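Local atomic coordinates of NLP/P60 family protein (Bacillus cereus ATCC 10987, PDB entry 3H41), a protein that probably hydrolyses gamma-D-glutamyl-L-lysine bonds in murein peptides as a cysteine peptidase of the NlpC/P60 family, releasing L-Ala-D-Glu. Residues T17-D29 against W42-L54. Numbering follows the deposited sequence.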
ATOM      1  N   THR A  17       9.589  -2.973  -3.233  1.00 12.52           N
ATOM      2  CA  THR A  17       8.820  -3.925  -4.010  1.00 10.72           C
ATOM      3  C   THR A  17       9.378  -5.307  -3.712  1.00 12.40           C
ATOM      4  O   THR A  17      10.595  -5.513  -3.790  1.00 15.27           O
ATOM      5  CB  THR A  17       8.983  -3.563  -5.480  1.00 10.43           C
ATOM      6  OG1 THR A  17       8.465  -2.236  -5.666  1.00 13.16           O
ATOM      7  CG2 THR A  17       8.207  -4.538  -6.381  1.00 10.14           C
ATOM      8  N   LEU A  18       8.482  -6.212  -3.318  1.00 12.63           N
ATOM      9  CA  LEU A  18       8.836  -7.566  -2.995  1.00 10.94           C
ATOM     10  C   LEU A  18       8.520  -8.512  -4.170  1.00 13.22           C
ATOM     11  O   LEU A  18       7.431  -8.474  -4.757  1.00 14.25           O
ATOM     12  CB  LEU A  18       8.089  -8.018  -1.742  1.00 10.46           C
ATOM     13  CG  LEU A  18       8.741  -7.544  -0.417  1.00 15.57           C
ATOM     14  CD1 LEU A  18       8.621  -6.043  -0.248  1.00 19.00           C
ATOM     15  CD2 LEU A  18       8.059  -8.304   0.734  1.00 16.52           C
ATOM     16  N   TRP A  19       9.482  -9.366  -4.464  1.00 11.04           N
ATOM     17  CA  TRP A  19       9.469 -10.252  -5.657  1.00 14.02           C
ATOM     18  C   TRP A  19       9.169 -11.689  -5.227  1.00 14.83           C
ATOM     19  O   TRP A  19       9.479 -12.061  -4.100  1.00 14.13           O
ATOM     20  CB  TRP A  19      10.820 -10.169  -6.405  1.00 16.17           C
ATOM     21  CG  TRP A  19      11.013  -8.806  -7.002  1.00 10.04           C
ATOM     22  CD1 TRP A  19      11.277  -7.668  -6.308  1.00 14.97           C
ATOM     23  CD2 TRP A  19      10.851  -8.397  -8.379  1.00 10.71           C
ATOM     24  NE1 TRP A  19      11.317  -6.595  -7.139  1.00 11.73           N
ATOM     25  CE2 TRP A  19      11.071  -7.003  -8.423  1.00 10.84           C
ATOM     26  CE3 TRP A  19      10.598  -9.075  -9.582  1.00 14.73           C
ATOM     27  CZ2 TRP A  19      11.009  -6.256  -9.621  1.00 12.65           C
ATOM     28  CZ3 TRP A  19      10.519  -8.345 -10.753  1.00 11.54           C
ATOM     29  CH2 TRP A  19      10.747  -6.948 -10.774  1.00 17.11           C
ATOM     30  N   THR A  20       8.586 -12.486  -6.126  1.00 14.00           N
ATOM     31  CA  THR A  20       8.300 -13.875  -5.844  1.00 14.74           C
ATOM     32  C   THR A  20       9.580 -14.702  -5.852  1.00 13.64           C
ATOM     33  O   THR A  20       9.587 -15.794  -5.354  1.00 17.90           O
ATOM     34  CB  THR A  20       7.340 -14.474  -6.889  1.00 14.42           C
ATOM     35  OG1 THR A  20       7.904 -14.292  -8.201  1.00 13.99           O
ATOM     36  CG2 THR A  20       5.970 -13.794  -6.783  1.00 10.07           C
ATOM     37  N   ALA A  21      10.666 -14.191  -6.416  1.00 15.15           N
ATOM     38  CA  ALA A  21      11.951 -14.881  -6.378  1.00 13.88           C
ATOM     39  C   ALA A  21      12.992 -13.812  -6.363  1.00 16.69           C
ATOM     40  O   ALA A  21      12.733 -12.728  -6.869  1.00 17.87           O
ATOM     41  CB  ALA A  21      12.138 -15.789  -7.625  1.00 15.60           C
ATOM     42  N   PRO A  22      14.171 -14.094  -5.797  1.00 14.92           N
ATOM     43  CA  PRO A  22      15.226 -13.088  -5.859  1.00 16.63           C
ATOM     44  C   PRO A  22      15.864 -13.032  -7.266  1.00 16.53           C
ATOM     45  O   PRO A  22      15.565 -13.899  -8.104  1.00 17.14           O
ATOM     46  CB  PRO A  22      16.229 -13.594  -4.813  1.00 19.67           C
ATOM     47  CG  PRO A  22      16.048 -15.093  -4.854  1.00 18.79           C
ATOM     48  CD  PRO A  22      14.625 -15.351  -5.153  1.00 16.11           C
ATOM     49  N   ASP A  23      16.633 -11.976  -7.524  1.00 17.60           N
ATOM     50  CA  ASP A  23      17.400 -11.857  -8.780  0.50 20.24           C
ATOM     51  C   ASP A  23      16.562 -11.921 -10.036  1.00 20.90           C
ATOM     52  O   ASP A  23      17.017 -12.472 -11.058  1.00 23.24           O
ATOM     53  CB  ASP A  23      18.405 -13.008  -8.911  0.50 22.01           C
ATOM     54  CG  ASP A  23      19.339 -13.082  -7.769  0.50 21.32           C
ATOM     55  OD1 ASP A  23      20.097 -12.113  -7.603  0.50 16.26           O
ATOM     56  OD2 ASP A  23      19.311 -14.120  -7.065  0.50 20.93           O
ATOM     57  N   SER A  24      15.340 -11.396  -9.993  1.00 20.18           N
ATOM     58  CA  SER A  24      14.430 -11.502 -11.143  1.00 19.79           C
ATOM     59  C   SER A  24      14.215 -10.167 -11.834  1.00 18.90           C
ATOM     60  O   SER A  24      13.284 -10.026 -12.618  1.00 23.43           O
ATOM     61  CB  SER A  24      13.077 -12.046 -10.680  1.00 21.74           C
ATOM     62  OG  SER A  24      13.262 -13.388 -10.272  1.00 26.47           O
ATOM     63  N   LEU A  25      15.069  -9.193 -11.563  1.00 14.93           N
ATOM     64  CA  LEU A  25      14.851  -7.843 -12.115  1.00 15.05           C
ATOM     65  C   LEU A  25      15.176  -7.824 -13.604  1.00 15.68           C
ATOM     66  O   LEU A  25      16.136  -8.443 -14.024  1.00 15.79           O
ATOM     67  CB  LEU A  25      15.795  -6.830 -11.469  1.00 17.56           C
ATOM     68  CG  LEU A  25      15.691  -6.450  -9.998  1.00 22.88           C
ATOM     69  CD1 LEU A  25      16.859  -5.552  -9.614  1.00 17.65           C
ATOM     70  CD2 LEU A  25      14.416  -5.726  -9.741  1.00 16.80           C
ATOM     71  N   ARG A  26      14.410  -7.091 -14.397  1.00 11.80           N
ATOM     72  CA  ARG A  26      14.882  -6.630 -15.699  1.00 10.31           C
ATOM     73  C   ARG A  26      15.641  -5.327 -15.533  1.00 15.21           C
ATOM     74  O   ARG A  26      15.492  -4.637 -14.515  1.00 15.89           O
ATOM     75  CB  ARG A  26      13.688  -6.358 -16.606  1.00 11.86           C
ATOM     76  CG  ARG A  26      12.765  -7.516 -16.814  1.00 12.63           C
ATOM     77  CD  ARG A  26      11.454  -6.995 -17.421  1.00 13.03           C
ATOM     78  NE  ARG A  26      10.750  -6.128 -16.490  1.00 11.18           N
ATOM     79  CZ  ARG A  26       9.528  -5.656 -16.679  1.00 11.45           C
ATOM     80  NH1 ARG A  26       8.860  -5.917 -17.806  1.00 10.85           N
ATOM     81  NH2 ARG A  26       8.966  -4.926 -15.719  1.00 14.47           N
ATOM     82  N   PRO A  27      16.392  -4.919 -16.567  1.00 15.12           N
ATOM     83  CA  PRO A  27      17.066  -3.625 -16.472  1.00 16.09           C
ATOM     84  C   PRO A  27      16.104  -2.450 -16.212  1.00 16.23           C
ATOM     85  O   PRO A  27      16.437  -1.557 -15.459  1.00 16.43           O
ATOM     86  CB  PRO A  27      17.760  -3.489 -17.816  1.00 17.74           C
ATOM     87  CG  PRO A  27      18.020  -4.906 -18.249  1.00 17.37           C
ATOM     88  CD  PRO A  27      16.893  -5.737 -17.699  1.00 17.60           C
ATOM     89  N   ILE A  28      14.915  -2.475 -16.816  1.00 14.61           N
ATOM     90  CA  ILE A  28      13.899  -1.436 -16.579  1.00 13.80           C
ATOM     91  C   ILE A  28      13.406  -1.422 -15.123  1.00 11.96           C
ATOM     92  O   ILE A  28      12.861  -0.438 -14.690  1.00 12.93           O
ATOM     93  CB  ILE A  28      12.681  -1.606 -17.536  1.00 13.31           C
ATOM     94  CG1 ILE A  28      11.946  -0.269 -17.709  1.00 16.22           C
ATOM     95  CG2 ILE A  28      11.787  -2.787 -17.106  1.00 11.24           C
ATOM     96  CD1 ILE A  28      11.154  -0.194 -19.028  1.00 14.91           C
ATOM     97  N   ASP A  29      13.612  -2.499 -14.366  1.00 12.25           N
ATOM     98  CA  ASP A  29      13.143  -2.533 -12.981  1.00 12.23           C
ATOM     99  C   ASP A  29      14.139  -1.989 -11.945  1.00 12.05           C
ATOM    100  O   ASP A  29      13.814  -1.879 -10.750  1.00 10.71           O
ATOM    101  CB  ASP A  29      12.750  -3.937 -12.573  1.00 14.22           C
ATOM    102  CG  ASP A  29      11.736  -4.523 -13.476  1.00 15.11           C
ATOM    103  OD1 ASP A  29      10.689  -3.859 -13.654  1.00 11.29           O
ATOM    104  OD2 ASP A  29      12.023  -5.609 -14.040  1.00 11.56           O
ATOM    105  N   TRP A  42      10.335   4.317 -12.588  1.00 12.34           N
ATOM    106  CA  TRP A  42      10.027   2.912 -12.846  1.00 11.48           C
ATOM    107  C   TRP A  42       8.718   2.733 -13.625  1.00 14.90           C
ATOM    108  O   TRP A  42       8.704   2.150 -14.718  1.00 16.08           O
ATOM    109  CB  TRP A  42       9.928   2.153 -11.547  1.00 11.64           C
ATOM    110  CG  TRP A  42       9.669   0.699 -11.702  1.00 12.19           C
ATOM    111  CD1 TRP A  42      10.325  -0.167 -12.538  1.00 17.13           C
ATOM    112  CD2 TRP A  42       8.763  -0.085 -10.944  1.00 10.39           C
ATOM    113  NE1 TRP A  42       9.840  -1.437 -12.371  1.00 14.66           N
ATOM    114  CE2 TRP A  42       8.894  -1.424 -11.390  1.00 13.56           C
ATOM    115  CE3 TRP A  42       7.801   0.210  -9.954  1.00  9.46           C
ATOM    116  CZ2 TRP A  42       8.114  -2.457 -10.877  1.00 12.14           C
ATOM    117  CZ3 TRP A  42       7.049  -0.806  -9.439  1.00 10.92           C
ATOM    118  CH2 TRP A  42       7.204  -2.135  -9.881  1.00 12.47           C
ATOM    119  N   THR A  43       7.631   3.260 -13.085  1.00 11.34           N
ATOM    120  CA  THR A  43       6.313   3.037 -13.686  1.00 14.14           C
ATOM    121  C   THR A  43       6.115   3.804 -14.982  1.00 14.52           C
ATOM    122  O   THR A  43       5.505   3.295 -15.944  1.00 13.74           O
ATOM    123  CB  THR A  43       5.164   3.393 -12.709  1.00 17.16           C
ATOM    124  OG1 THR A  43       5.331   4.724 -12.228  1.00 17.30           O
ATOM    125  CG2 THR A  43       5.128   2.415 -11.563  1.00 19.69           C
ATOM    126  N   LYS A  44       6.623   5.027 -15.041  1.00 13.99           N
ATOM    127  CA  LYS A  44       6.365   5.855 -16.209  1.00 13.87           C
ATOM    128  C   LYS A  44       7.226   5.430 -17.417  1.00 15.64           C
ATOM    129  O   LYS A  44       6.876   5.725 -18.533  1.00 15.74           O
ATOM    130  CB  LYS A  44       6.522   7.351 -15.874  1.00 16.57           C
ATOM    131  CG  LYS A  44       5.415   7.797 -14.922  1.00 22.08           C
ATOM    132  CD  LYS A  44       5.292   9.302 -14.705  1.00 28.17           C
ATOM    133  CE  LYS A  44       4.127   9.634 -13.709  1.00 35.33           C
ATOM    134  NZ  LYS A  44       2.813   8.841 -13.835  1.00 29.29           N
ATOM    135  N   SER A  45       8.322   4.717 -17.176  1.00 14.30           N
ATOM    136  CA  SER A  45       9.209   4.231 -18.231  0.60 13.13           C
ATOM    137  C   SER A  45       8.663   2.982 -18.940  1.00 12.51           C
ATOM    138  O   SER A  45       9.093   2.664 -20.045  1.00 13.55           O
ATOM    139  CB  SER A  45      10.591   3.905 -17.662  0.60 12.98           C
ATOM    140  OG  SER A  45      10.587   2.757 -16.826  0.60 11.93           O
HETATM  141  N   MSE A  46       7.747   2.269 -18.280  1.00 14.15           N
HETATM  142  CA  MSE A  46       7.267   0.986 -18.783  1.00 12.35           C
HETATM  143  C   MSE A  46       6.129   1.094 -19.796  1.00 15.24           C
HETATM  144  O   MSE A  46       5.149   1.847 -19.623  1.00 14.10           O
HETATM  145  CB  MSE A  46       6.822   0.091 -17.619  1.00 13.40           C
HETATM  146  CG  MSE A  46       7.987  -0.579 -16.896  1.00 13.44           C
HETATM  147 SE   MSE A  46       7.292  -1.761 -15.550  0.75  9.04          SE
HETATM  148  CE  MSE A  46       6.870  -0.499 -14.079  1.00 20.91           C
ATOM    149  N   THR A  47       6.266   0.329 -20.864  1.00 12.04           N
ATOM    150  CA  THR A  47       5.163   0.087 -21.762  1.00 12.98           C
ATOM    151  C   THR A  47       4.089  -0.750 -21.060  1.00 11.36           C
ATOM    152  O   THR A  47       4.334  -1.381 -20.007  1.00 12.35           O
ATOM    153  CB  THR A  47       5.591  -0.693 -22.975  1.00  9.98           C
ATOM    154  OG1 THR A  47       6.109  -1.973 -22.548  1.00 12.58           O
ATOM    155  CG2 THR A  47       6.620   0.078 -23.864  1.00 13.38           C
ATOM    156  N   LEU A  48       2.912  -0.806 -21.662  1.00 11.79           N
ATOM    157  CA  LEU A  48       1.868  -1.724 -21.189  1.00  9.58           C
ATOM    158  C   LEU A  48       2.354  -3.169 -21.075  1.00  9.28           C
ATOM    159  O   LEU A  48       2.124  -3.827 -20.040  1.00 11.25           O
ATOM    160  CB  LEU A  48       0.582  -1.628 -22.025  1.00 11.34           C
ATOM    161  CG  LEU A  48      -0.547  -2.565 -21.647  1.00 15.87           C
ATOM    162  CD1 LEU A  48      -1.018  -2.300 -20.175  1.00 18.31           C
ATOM    163  CD2 LEU A  48      -1.715  -2.503 -22.653  1.00 17.57           C
ATOM    164  N   ASP A  49       2.979  -3.690 -22.137  1.00 12.19           N
ATOM    165  CA  ASP A  49       3.461  -5.072 -22.119  1.00 13.99           C
ATOM    166  C   ASP A  49       4.427  -5.273 -20.949  1.00 12.05           C
ATOM    167  O   ASP A  49       4.417  -6.322 -20.303  1.00 10.61           O
ATOM    168  CB  ASP A  49       4.199  -5.442 -23.420  1.00 13.25           C
ATOM    169  CG  ASP A  49       3.266  -5.698 -24.598  1.00 16.68           C
ATOM    170  OD1 ASP A  49       2.112  -6.130 -24.396  1.00 17.05           O
ATOM    171  OD2 ASP A  49       3.707  -5.453 -25.747  1.00 16.92           O
ATOM    172  N   GLU A  50       5.272  -4.271 -20.699  1.00 11.43           N
ATOM    173  CA  GLU A  50       6.279  -4.399 -19.607  1.00 12.09           C
ATOM    174  C   GLU A  50       5.607  -4.430 -18.213  1.00 10.77           C
ATOM    175  O   GLU A  50       6.054  -5.167 -17.317  1.00 10.05           O
ATOM    176  CB  GLU A  50       7.333  -3.332 -19.699  1.00 12.94           C
ATOM    177  CG  GLU A  50       8.332  -3.624 -20.805  1.00  9.65           C
ATOM    178  CD  GLU A  50       9.141  -2.435 -21.184  1.00 12.81           C
ATOM    179  OE1 GLU A  50       8.539  -1.342 -21.355  1.00 13.59           O
ATOM    180  OE2 GLU A  50      10.380  -2.588 -21.326  1.00 16.42           O
ATOM    181  N   LYS A  51       4.509  -3.687 -18.066  1.00 10.14           N
ATOM    182  CA  LYS A  51       3.733  -3.726 -16.837  1.00 10.49           C
ATOM    183  C   LYS A  51       3.033  -5.071 -16.677  1.00 12.76           C
ATOM    184  O   LYS A  51       3.014  -5.664 -15.569  1.00 11.11           O
ATOM    185  CB  LYS A  51       2.712  -2.584 -16.823  1.00 10.29           C
ATOM    186  CG  LYS A  51       3.320  -1.218 -16.610  1.00 13.67           C
ATOM    187  CD  LYS A  51       2.253  -0.127 -16.568  1.00 10.89           C
ATOM    188  CE  LYS A  51       2.903   1.251 -16.271  1.00 12.79           C
ATOM    189  NZ  LYS A  51       1.895   2.348 -16.537  1.00 14.13           N
ATOM    190  N   LEU A  52       2.458  -5.569 -17.768  1.00 12.18           N
ATOM    191  CA  LEU A  52       1.698  -6.847 -17.716  1.00 11.75           C
ATOM    192  C   LEU A  52       2.563  -8.043 -17.389  1.00 12.55           C
ATOM    193  O   LEU A  52       2.105  -8.976 -16.736  1.00 13.53           O
ATOM    194  CB  LEU A  52       0.927  -7.100 -19.016  1.00 10.87           C
ATOM    195  CG  LEU A  52      -0.248  -6.140 -19.270  1.00 16.08           C
ATOM    196  CD1 LEU A  52      -0.793  -6.288 -20.699  1.00 16.25           C
ATOM    197  CD2 LEU A  52      -1.373  -6.355 -18.220  1.00 15.93           C
ATOM    198  N   TRP A  53       3.822  -8.007 -17.817  1.00 12.85           N
ATOM    199  CA  TRP A  53       4.801  -9.051 -17.445  1.00 11.24           C
ATOM    200  C   TRP A  53       4.925  -9.307 -15.947  1.00 11.52           C
ATOM    201  O   TRP A  53       5.085 -10.443 -15.509  1.00 10.76           O
ATOM    202  CB  TRP A  53       6.158  -8.660 -17.965  1.00 11.69           C
ATOM    203  CG  TRP A  53       7.303  -9.588 -17.624  1.00 10.90           C
ATOM    204  CD1 TRP A  53       7.661 -10.709 -18.323  1.00 16.20           C
ATOM    205  CD2 TRP A  53       8.306  -9.426 -16.591  1.00 13.05           C
ATOM    206  NE1 TRP A  53       8.792 -11.264 -17.797  1.00 12.44           N
ATOM    207  CE2 TRP A  53       9.217 -10.509 -16.727  1.00 12.70           C
ATOM    208  CE3 TRP A  53       8.524  -8.485 -15.577  1.00 12.91           C
ATOM    209  CZ2 TRP A  53      10.342 -10.684 -15.865  1.00 13.98           C
ATOM    210  CZ3 TRP A  53       9.649  -8.638 -14.721  1.00 14.23           C
ATOM    211  CH2 TRP A  53      10.535  -9.740 -14.873  1.00 14.84           C
ATOM    212  N   LEU A  54       4.848  -8.232 -15.166  1.00 12.57           N
ATOM    213  CA  LEU A  54       4.843  -8.362 -13.693  1.00 12.79           C
ATOM    214  C   LEU A  54       3.786  -9.324 -13.179  1.00 11.95           C
ATOM    215  O   LEU A  54       4.085 -10.150 -12.310  1.00 13.89           O
ATOM    216  CB  LEU A  54       4.703  -6.983 -13.041  1.00 13.83           C
ATOM    217  CG  LEU A  54       5.870  -6.043 -13.365  1.00 18.69           C
ATOM    218  CD1 LEU A  54       5.514  -4.591 -12.941  1.00 10.36           C
ATOM    219  CD2 LEU A  54       7.136  -6.553 -12.675  1.00  8.91           C
TER
HETATM  220  O   HOH W   1      12.774   2.267 -15.500  1.00 18.92           O
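Arg-26 lies over one face of the Trp-53 indole, its CD 3.7 Å from the centre of the six-membered ring in a CH-pi contact, with guanidinium and ring planes 23° apart. Branched Ile-28 sends CG2 over the other guanidinium face and CD1 to within 3.8 Å of CG of Met-46, a selenomethionine. A bend at chi3 (-65°) turns the end of Arg-26 towards helix 48-56, where NH1 donates to the backbone O of Glu-50 (2.9 Å); NH2 reaches the same oxygen only weakly. Arginine suits this place because its chain can lie along an indole face while the guanidinium donates around its rim: NE and NH2 grip Asp-29 side-on in a salt bridge, NE to OD2 and NH2 to OD1. Aspartate's short carboxylate offers OD1 syn to NH2 and anti to Trp-42 NE1, whose in-plane N-H gives this buried residue a nearly straight bond (2.9 Å, 173°). OD2 likewise has a second donor, the backbone N of Arg-26. The loop after strand 15-19, which pairs with strand 60-65 of what is probably the N-terminal SH3-like domain, is thus tied to helices 39-45 and 48-56. At the start of helix 48-56 a capping box satisfies end N-H groups: Thr-47 OG1 accepts from Glu-50 N, Glu-50 OE1 from Thr-47 N. Beside the arginine, Trp-19 CH2 packs on Leu-54 CD2 (4.1 Å); the Trp-19 side chain lies about 6 Å from that of Glu-61, which binds substrate.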